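Side-chain contacts in Lin1840 protein (Listeria innocua serovar 6a, PDB 4ZOC), which probably hydrolyses terminal, non-reducing beta-D-glucosyl residues to release beta-D-glucose, as a family 3 glycoside hydrolase working in beta-1,2-glucan metabolism: residues A176-L179 with N180-L183; L335-L339 with G340-D344; L464-K467 with N468-G472. The protein carries 2 engineered substitutions. All coordinates share one frame; numbering follows the deposited sequence.

Contact 1: A176-L179 with N180-L183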
loop_
_atom_site.group_PDB
_atom_site.type_symbol
_atom_site.label_atom_id
_atom_site.label_comp_id
_atom_site.label_asym_id
_atom_site.label_seq_id
_atom_site.Cartn_x
_atom_site.Cartn_y
_atom_site.Cartn_z
ATOM N N ALA A 176 -7.549 -7.425 37.371
ATOM C CA ALA A 176 -6.169 -7.900 37.182
ATOM C C ALA A 176 -5.397 -8.004 38.489
ATOM O O ALA A 176 -4.441 -8.775 38.586
ATOM C CB ALA A 176 -5.394 -7.024 36.215
ATOM N N SER A 177 -5.742 -7.171 39.464
ATOM C CA SER A 177 -4.974 -7.185 40.752
ATOM C C SER A 177 -5.283 -8.412 41.587
ATOM O O SER A 177 -4.636 -8.585 42.604
ATOM C CB SER A 177 -5.298 -5.910 41.560
ATOM O OG SER A 177 -6.617 -5.978 42.069
ATOM N N LYS A 178 -6.249 -9.252 41.169
ATOM C CA LYS A 178 -6.652 -10.447 41.866
ATOM C C LYS A 178 -6.417 -11.734 41.066
ATOM O O LYS A 178 -7.049 -12.743 41.335
ATOM C CB LYS A 178 -8.120 -10.317 42.284
ATOM C CG LYS A 178 -8.371 -9.240 43.366
ATOM C CD LYS A 178 -9.852 -9.244 43.675
ATOM C CE LYS A 178 -10.324 -8.123 44.612
ATOM N NZ LYS A 178 -9.308 -7.879 45.679
ATOM N N LEU A 179 -5.457 -11.740 40.145
ATOM C CA LEU A 179 -5.149 -12.946 39.385
ATOM C C LEU A 179 -4.540 -14.036 40.269
ATOM O O LEU A 179 -4.428 -15.210 39.870
ATOM C CB LEU A 179 -4.305 -12.609 38.145
ATOM C CG LEU A 179 -5.158 -12.042 36.995
ATOM C CD1 LEU A 179 -4.300 -11.319 35.987
ATOM C CD2 LEU A 179 -6.004 -13.120 36.324
ATOM N N ASN A 180 -4.142 -13.660 41.501
ATOM C CA ASN A 180 -3.613 -14.653 42.397
ATOM C C ASN A 180 -4.702 -15.393 43.137
ATOM O O ASN A 180 -4.436 -16.467 43.684
ATOM C CB ASN A 180 -2.618 -14.033 43.358
ATOM C CG ASN A 180 -3.267 -13.068 44.302
ATOM O OD1 ASN A 180 -4.124 -12.280 43.948
ATOM N ND2 ASN A 180 -2.882 -13.145 45.521
ATOM N N GLU A 181 -5.942 -14.899 43.048
ATOM C CA GLU A 181 -7.118 -15.464 43.761
ATOM C C GLU A 181 -8.190 -15.987 42.823
ATOM O O GLU A 181 -8.836 -16.936 43.132
ATOM C CB GLU A 181 -7.805 -14.370 44.635
ATOM C CG GLU A 181 -6.955 -13.664 45.691
ATOM C CD GLU A 181 -7.694 -12.505 46.390
ATOM O OE1 GLU A 181 -8.884 -12.242 46.094
ATOM O OE2 GLU A 181 -7.075 -11.809 47.241
ATOM N N ASN A 182 -8.404 -15.311 41.693
ATOM C CA ASN A 182 -9.401 -15.649 40.739
ATOM C C ASN A 182 -8.768 -16.605 39.692
ATOM O O ASN A 182 -8.374 -16.185 38.603
ATOM C CB ASN A 182 -9.904 -14.357 40.027
ATOM C CG ASN A 182 -10.560 -13.361 40.968
ATOM O OD1 ASN A 182 -10.647 -12.137 40.708
ATOM N ND2 ASN A 182 -10.979 -13.851 42.076
ATOM N N LEU A 183 -8.733 -17.898 40.007
ATOM C CA LEU A 183 -7.990 -18.863 39.215
ATOM C C LEU A 183 -8.722 -19.439 38.019
ATOM O O LEU A 183 -8.158 -20.312 37.311
ATOM C CB LEU A 183 -7.501 -20.010 40.126
ATOM C CG LEU A 183 -6.738 -19.599 41.410
ATOM C CD1 LEU A 183 -6.094 -20.795 42.079
ATOM C CD2 LEU A 183 -5.712 -18.479 41.176
HETATM O O HOH W 1 -4.608 -9.859 45.178
#
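Asn-180 folds its side-chain amide back over the peptide between Lys-178 and Leu-179, a short-range case of a polar side chain reaching its own backbone through water. Its CG lies between the backbone N and the carbonyl carbon (chi1 66°), which brings OD1 to 3.7 Å from Lys-178 C. One water then closes the loop, donating to Ser-177 O at 2.9 Å and to Asn-180 OD1 at 2.8 Å, so that the last 3-10 carbonyl before the turn is tied through the water to the side-chain amide of Asn-180.

Next in order, Glu-181 completes a type I beta-turn with its backbone: Glu-181 N gives a hydrogen bond of 3.0 Å to Lys-178 O, arriving well above the carbonyl plane. Its extended side chain crosses that of Lys-178 obliquely, and the carboxylate lies beside the lysine methylenes. Lys-178 NZ and Glu-181 OE1 stand 4.4 Å apart, too far for a salt bridge, although the attraction may still bias the two chains toward one another.

The turn belongs to the loop joining helix 158-173 to strand 187-193 of the TIM barrel, a return connection at the end of the barrel where the strands begin, and most of it lies at the surface.

Asn-182 adds a second grip on the same acceptor. Its N donates to Lys-178 O over 2.9 Å, almost straight along the C=O direction (173°), so this one oxygen holds two successive amides. The Asn-182 side chain turns back alongside, placing OD1 3.5 Å from Lys-178 CB.

Leu-183 reaches back with one methyl alone, CD2 lying 3.7 Å from Leu-179 O. Leu-179 O accepts a hydrogen bond from Arg-347, which the Leu-183 side chain also touches.

Contact 2: L335-L339 with G340-D344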
loop_
_atom_site.group_PDB
_atom_site.type_symbol
_atom_site.label_atom_id
_atom_site.label_comp_id
_atom_site.label_asym_id
_atom_site.label_seq_id
_atom_site.Cartn_x
_atom_site.Cartn_y
_atom_site.Cartn_z
ATOM N N LEU A 335 5.128 -11.231 37.237
ATOM C CA LEU A 335 4.038 -11.971 36.563
ATOM C C LEU A 335 3.670 -13.245 37.303
ATOM O O LEU A 335 2.473 -13.540 37.521
ATOM C CB LEU A 335 4.418 -12.259 35.126
ATOM C CG LEU A 335 3.444 -13.156 34.337
ATOM C CD1 LEU A 335 2.058 -12.562 34.267
ATOM C CD2 LEU A 335 3.985 -13.458 32.941
ATOM N N LYS A 336 4.706 -14.002 37.688
ATOM C CA LYS A 336 4.454 -15.270 38.312
ATOM C C LYS A 336 3.775 -15.008 39.635
ATOM O O LYS A 336 2.828 -15.719 40.025
ATOM C CB LYS A 336 5.705 -16.082 38.497
ATOM C CG LYS A 336 6.330 -16.497 37.201
ATOM C CD LYS A 336 7.681 -17.136 37.261
ATOM C CE LYS A 336 7.915 -17.804 35.912
ATOM N NZ LYS A 336 9.184 -18.531 35.785
ATOM N N ASN A 337 4.209 -13.954 40.317
ATOM C CA ASN A 337 3.576 -13.567 41.609
ATOM C C ASN A 337 2.127 -13.111 41.476
ATOM O O ASN A 337 1.286 -13.521 42.267
ATOM C CB ASN A 337 4.469 -12.552 42.348
ATOM C CG ASN A 337 4.180 -12.446 43.843
ATOM O OD1 ASN A 337 3.827 -13.421 44.531
ATOM N ND2 ASN A 337 4.352 -11.263 44.345
ATOM N N ASP A 338 1.838 -12.329 40.421
ATOM C CA ASP A 338 0.528 -11.882 40.070
ATOM C C ASP A 338 -0.411 -13.040 39.847
ATOM O O ASP A 338 -1.586 -12.926 40.146
ATOM C CB ASP A 338 0.578 -10.959 38.824
ATOM C CG ASP A 338 1.205 -9.586 39.121
ATOM O OD1 ASP A 338 1.474 -9.233 40.299
ATOM O OD2 ASP A 338 1.409 -8.815 38.180
ATOM N N LEU A 339 0.102 -14.149 39.303
ATOM C CA LEU A 339 -0.705 -15.364 39.009
ATOM C C LEU A 339 -0.805 -16.298 40.261
ATOM O O LEU A 339 -1.481 -17.308 40.241
ATOM C CB LEU A 339 -0.118 -16.109 37.837
ATOM C CG LEU A 339 -0.187 -15.375 36.489
ATOM C CD1 LEU A 339 0.858 -15.916 35.559
ATOM C CD2 LEU A 339 -1.578 -15.585 35.939
ATOM N N GLY A 340 -0.135 -15.932 41.354
ATOM C CA GLY A 340 -0.225 -16.720 42.588
ATOM C C GLY A 340 0.671 -17.950 42.598
ATOM O O GLY A 340 0.525 -18.820 43.480
ATOM N N LEU A 341 1.618 -18.028 41.665
ATOM C CA LEU A 341 2.425 -19.246 41.473
ATOM C C LEU A 341 3.319 -19.570 42.624
ATOM O O LEU A 341 3.674 -20.725 42.767
ATOM C CB LEU A 341 3.211 -19.205 40.152
ATOM C CG LEU A 341 2.244 -19.062 38.968
ATOM C CD1 LEU A 341 3.166 -18.972 37.698
ATOM C CD2 LEU A 341 1.202 -20.189 38.845
ATOM N N PHE A 342 3.742 -18.562 43.407
ATOM C CA PHE A 342 4.588 -18.882 44.581
ATOM C C PHE A 342 3.841 -19.506 45.763
ATOM O O PHE A 342 4.469 -20.092 46.645
ATOM C CB PHE A 342 5.379 -17.664 45.021
ATOM C CG PHE A 342 6.363 -17.197 43.994
ATOM C CD1 PHE A 342 7.517 -17.927 43.767
ATOM C CD2 PHE A 342 6.140 -16.035 43.263
ATOM C CE1 PHE A 342 8.434 -17.523 42.881
ATOM C CE2 PHE A 342 7.070 -15.625 42.339
ATOM C CZ PHE A 342 8.204 -16.374 42.125
ATOM N N GLU A 343 2.526 -19.373 45.775
ATOM C CA GLU A 343 1.636 -20.020 46.783
ATOM C C GLU A 343 1.055 -21.314 46.217
ATOM O O GLU A 343 1.063 -22.310 46.883
ATOM C CB GLU A 343 0.490 -19.135 47.228
ATOM C CG GLU A 343 0.865 -17.904 48.023
ATOM C CD GLU A 343 1.575 -16.858 47.188
ATOM O OE1 GLU A 343 1.033 -16.429 46.131
ATOM O OE2 GLU A 343 2.656 -16.462 47.630
ATOM N N ASP A 344 0.673 -21.301 44.932
ATOM C CA ASP A 344 0.140 -22.465 44.235
ATOM C C ASP A 344 0.641 -22.508 42.813
ATOM O O ASP A 344 0.082 -21.838 41.941
ATOM C CB ASP A 344 -1.379 -22.438 44.228
ATOM C CG ASP A 344 -2.002 -23.641 43.512
ATOM O OD1 ASP A 344 -1.296 -24.606 43.162
ATOM O OD2 ASP A 344 -3.256 -23.634 43.316
HETATM O O HOH W 2 2.578 -15.940 44.134
HETATM O O HOH W 3 -1.762 -19.821 41.606
#
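A Schellman motif ends helix 322-338, where Lys-336 and Leu-341 meet across the helix terminus and Gly-340 takes the positive phi (81°). Leu-341 N donates to Lys-336 O at 3.1 Å, and Gly-340 N to Asn-337 O at 2.9 Å. Gly-340, with no side chain, turns the backbone close beside Leu-339 O.

Apolar contacts follow the reversal. Leu-341 CD1 lies 3.9 Å from Lys-336 CB, and Leu-341 CG is as far from Leu-339 CB. The lysine chain continues away, extended, to hydrogen bonds of NZ with Gln-21, Pro-85 and Gly-58.

Phe-342 offers its ring edge to Asn-337, whose CB lies in the ring plane; amide and ring planes are 62° apart, and OD1 comes to 3.7 Å from Phe-342 CD2. With CG of Asn-337 opposite the backbone N (chi1 -160°), OD1 also reaches a water, which accepts from Phe-342 N at 3.0 Å and lies 2.6 Å from Glu-343 OE1. Met-1 N binds both Asn-337 OD1 and Glu-343 OE2, fastening the chain's amino terminus here.

Paired backbone bonds, a glycine in the left-handed backbone region and apolar contact between Lys-336, four residues before the glycine, and Leu-341, just after it, are the signature of a Schellman C-cap, here ending helix 322-338, the second helix after barrel strand 301-302.

Contact 3: L464-K467 with N468-G472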
loop_
_atom_site.group_PDB
_atom_site.type_symbol
_atom_site.label_atom_id
_atom_site.label_comp_id
_atom_site.label_asym_id
_atom_site.label_seq_id
_atom_site.Cartn_x
_atom_site.Cartn_y
_atom_site.Cartn_z
ATOM N N LEU A 464 -20.809 -22.131 0.570
ATOM C CA LEU A 464 -19.489 -21.881 -0.005
ATOM C C LEU A 464 -18.474 -21.446 1.014
ATOM O O LEU A 464 -18.794 -20.884 2.068
ATOM C CB LEU A 464 -19.564 -20.739 -1.025
ATOM C CG LEU A 464 -20.611 -20.933 -2.150
ATOM C CD1 LEU A 464 -20.616 -19.690 -3.056
ATOM C CD2 LEU A 464 -20.296 -22.188 -2.905
ATOM N N GLY A 465 -17.212 -21.605 0.678
ATOM C CA GLY A 465 -16.228 -20.985 1.587
ATOM C C GLY A 465 -14.788 -21.428 1.476
ATOM O O GLY A 465 -14.399 -22.187 0.597
ATOM N N GLU A 466 -13.981 -20.808 2.339
ATOM C CA GLU A 466 -12.599 -21.091 2.405
ATOM C C GLU A 466 -12.284 -22.241 3.336
ATOM O O GLU A 466 -12.879 -22.365 4.366
ATOM C CB GLU A 466 -11.811 -19.870 2.944
ATOM C CG GLU A 466 -11.913 -18.576 2.097
ATOM C CD GLU A 466 -10.995 -17.500 2.627
ATOM O OE1 GLU A 466 -11.164 -17.119 3.819
ATOM O OE2 GLU A 466 -10.097 -17.041 1.831
ATOM N N LYS A 467 -11.213 -22.982 3.023
ATOM C CA LYS A 467 -10.559 -23.808 4.043
ATOM C C LYS A 467 -9.873 -22.874 5.011
ATOM O O LYS A 467 -9.314 -21.832 4.593
ATOM C CB LYS A 467 -9.503 -24.712 3.466
ATOM C CG LYS A 467 -10.005 -25.723 2.454
ATOM C CD LYS A 467 -8.863 -26.624 2.027
ATOM C CE LYS A 467 -9.276 -28.076 2.094
ATOM N NZ LYS A 467 -8.817 -28.649 0.821
ATOM N N ASN A 468 -9.830 -23.249 6.301
ATOM C CA ASN A 468 -9.211 -22.281 7.240
ATOM C C ASN A 468 -7.732 -22.068 6.944
ATOM O O ASN A 468 -7.217 -20.965 7.168
ATOM C CB ASN A 468 -9.448 -22.577 8.729
ATOM C CG ASN A 468 -8.465 -23.536 9.302
ATOM O OD1 ASN A 468 -7.281 -23.233 9.426
ATOM N ND2 ASN A 468 -8.919 -24.726 9.594
ATOM N N GLU A 469 -7.060 -23.067 6.368
ATOM C CA GLU A 469 -5.608 -22.934 6.112
ATOM C C GLU A 469 -5.268 -21.919 5.004
ATOM O O GLU A 469 -4.115 -21.604 4.766
ATOM C CB GLU A 469 -5.020 -24.291 5.704
ATOM C CG GLU A 469 -5.558 -24.810 4.407
ATOM C CD GLU A 469 -4.955 -26.142 3.973
ATOM O OE1 GLU A 469 -5.203 -27.137 4.605
ATOM O OE2 GLU A 469 -4.222 -26.223 3.014
ATOM N N TRP A 470 -6.287 -21.400 4.331
ATOM C CA TRP A 470 -6.047 -20.326 3.361
ATOM C C TRP A 470 -5.940 -18.953 4.002
ATOM O O TRP A 470 -5.731 -17.999 3.317
ATOM C CB TRP A 470 -7.133 -20.342 2.343
ATOM C CG TRP A 470 -7.188 -21.628 1.514
ATOM C CD1 TRP A 470 -6.231 -22.553 1.401
ATOM C CD2 TRP A 470 -8.284 -22.068 0.685
ATOM N NE1 TRP A 470 -6.648 -23.575 0.620
ATOM C CE2 TRP A 470 -7.918 -23.339 0.168
ATOM C CE3 TRP A 470 -9.562 -21.542 0.402
ATOM C CZ2 TRP A 470 -8.727 -24.081 -0.717
ATOM C CZ3 TRP A 470 -10.423 -22.292 -0.490
ATOM C CH2 TRP A 470 -9.979 -23.564 -1.037
ATOM N N GLY A 471 -6.080 -18.905 5.336
ATOM C CA GLY A 471 -5.873 -17.721 6.136
ATOM C C GLY A 471 -5.099 -18.087 7.384
ATOM O O GLY A 471 -4.463 -19.141 7.467
ATOM N N GLY A 472 -5.150 -17.198 8.343
ATOM C CA GLY A 472 -4.302 -17.303 9.513
ATOM C C GLY A 472 -2.862 -16.923 9.203
ATOM O O GLY A 472 -2.560 -16.289 8.194
#
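The indole of Trp-470 carries Lys-467 on one face: Lys-467 CB stands 3.9 Å above the ring plane, over its centre, and the backbone N of the same residue also lies over this face, 3.4 Å from Trp-470 CE3. Farther along the lysine, CG makes a CH-pi contact with the six-membered ring, 4.0 Å from its centroid and 20° off the normal. The methylenes thus cover the benzo half, CD following at 3.7 Å from CZ2, before the chain bends near its end. Glu-466 CA and Gly-465 O approach obliquely near CE3 and CZ3. The indole also packs on Pro-483 and on Leu-588 of the second subunit, so this aromatic group takes part in the dimer contact.

Glu-466 meets the ring through its aliphatic part, CB lying 3.8 Å from Trp-470 CE3, while its carboxylate is turned 71° from the indole plane. That carboxylate is held by Gly-507 N and by a salt bridge to Arg-508, whose NH1 also binds Trp-470 O; one guanidinium therefore ties Glu-466, just before the turn, to the backbone at its end.

The tryptophan is brought back over its predecessors by the backbone. Trp-470 N donates to Lys-467 O at 3.1 Å, and Gly-471 N continues the 3-10 pattern with a bond of 3.0 Å to Asn-468 O. Beside the backbone N (chi1 -63°), Trp-470 CG turns the indole so that one face lies against Lys-467. Asn-468 ND2 is hydrogen-bonded to Asp-404 OD1.

This 3-10 turn at the C-terminal end of strand 459-465, in the six-stranded sheet of the family 3 C-terminal domain, carries the chain on to Glu-473 of the glucose pocket.

Overall arrangement
Along the chain the three contacts come in series: contact 1 is a turn within a loop, contact 2 the end of a helix and contact 3 the end of a strand. Contacts 1 and 2 are neighbours, their centres 9 Å apart: Asn-180 CB packs 3.7 Å from Gly-340 CA, so the loop between helix 158-173 and strand 187-193 rests against the capped end of helix 322-338. Lys-232, touched by Leu-179 and salt-bridged to Asp-338, and Arg-347 serve both. Contact 3 belongs to the family 3 C-terminal domain, its centre about 37 Å from that of contact 1 and 39 Å from that of contact 2. The first two thus knit barrel periphery together, whereas the third touches the second subunit and leads to Glu-473.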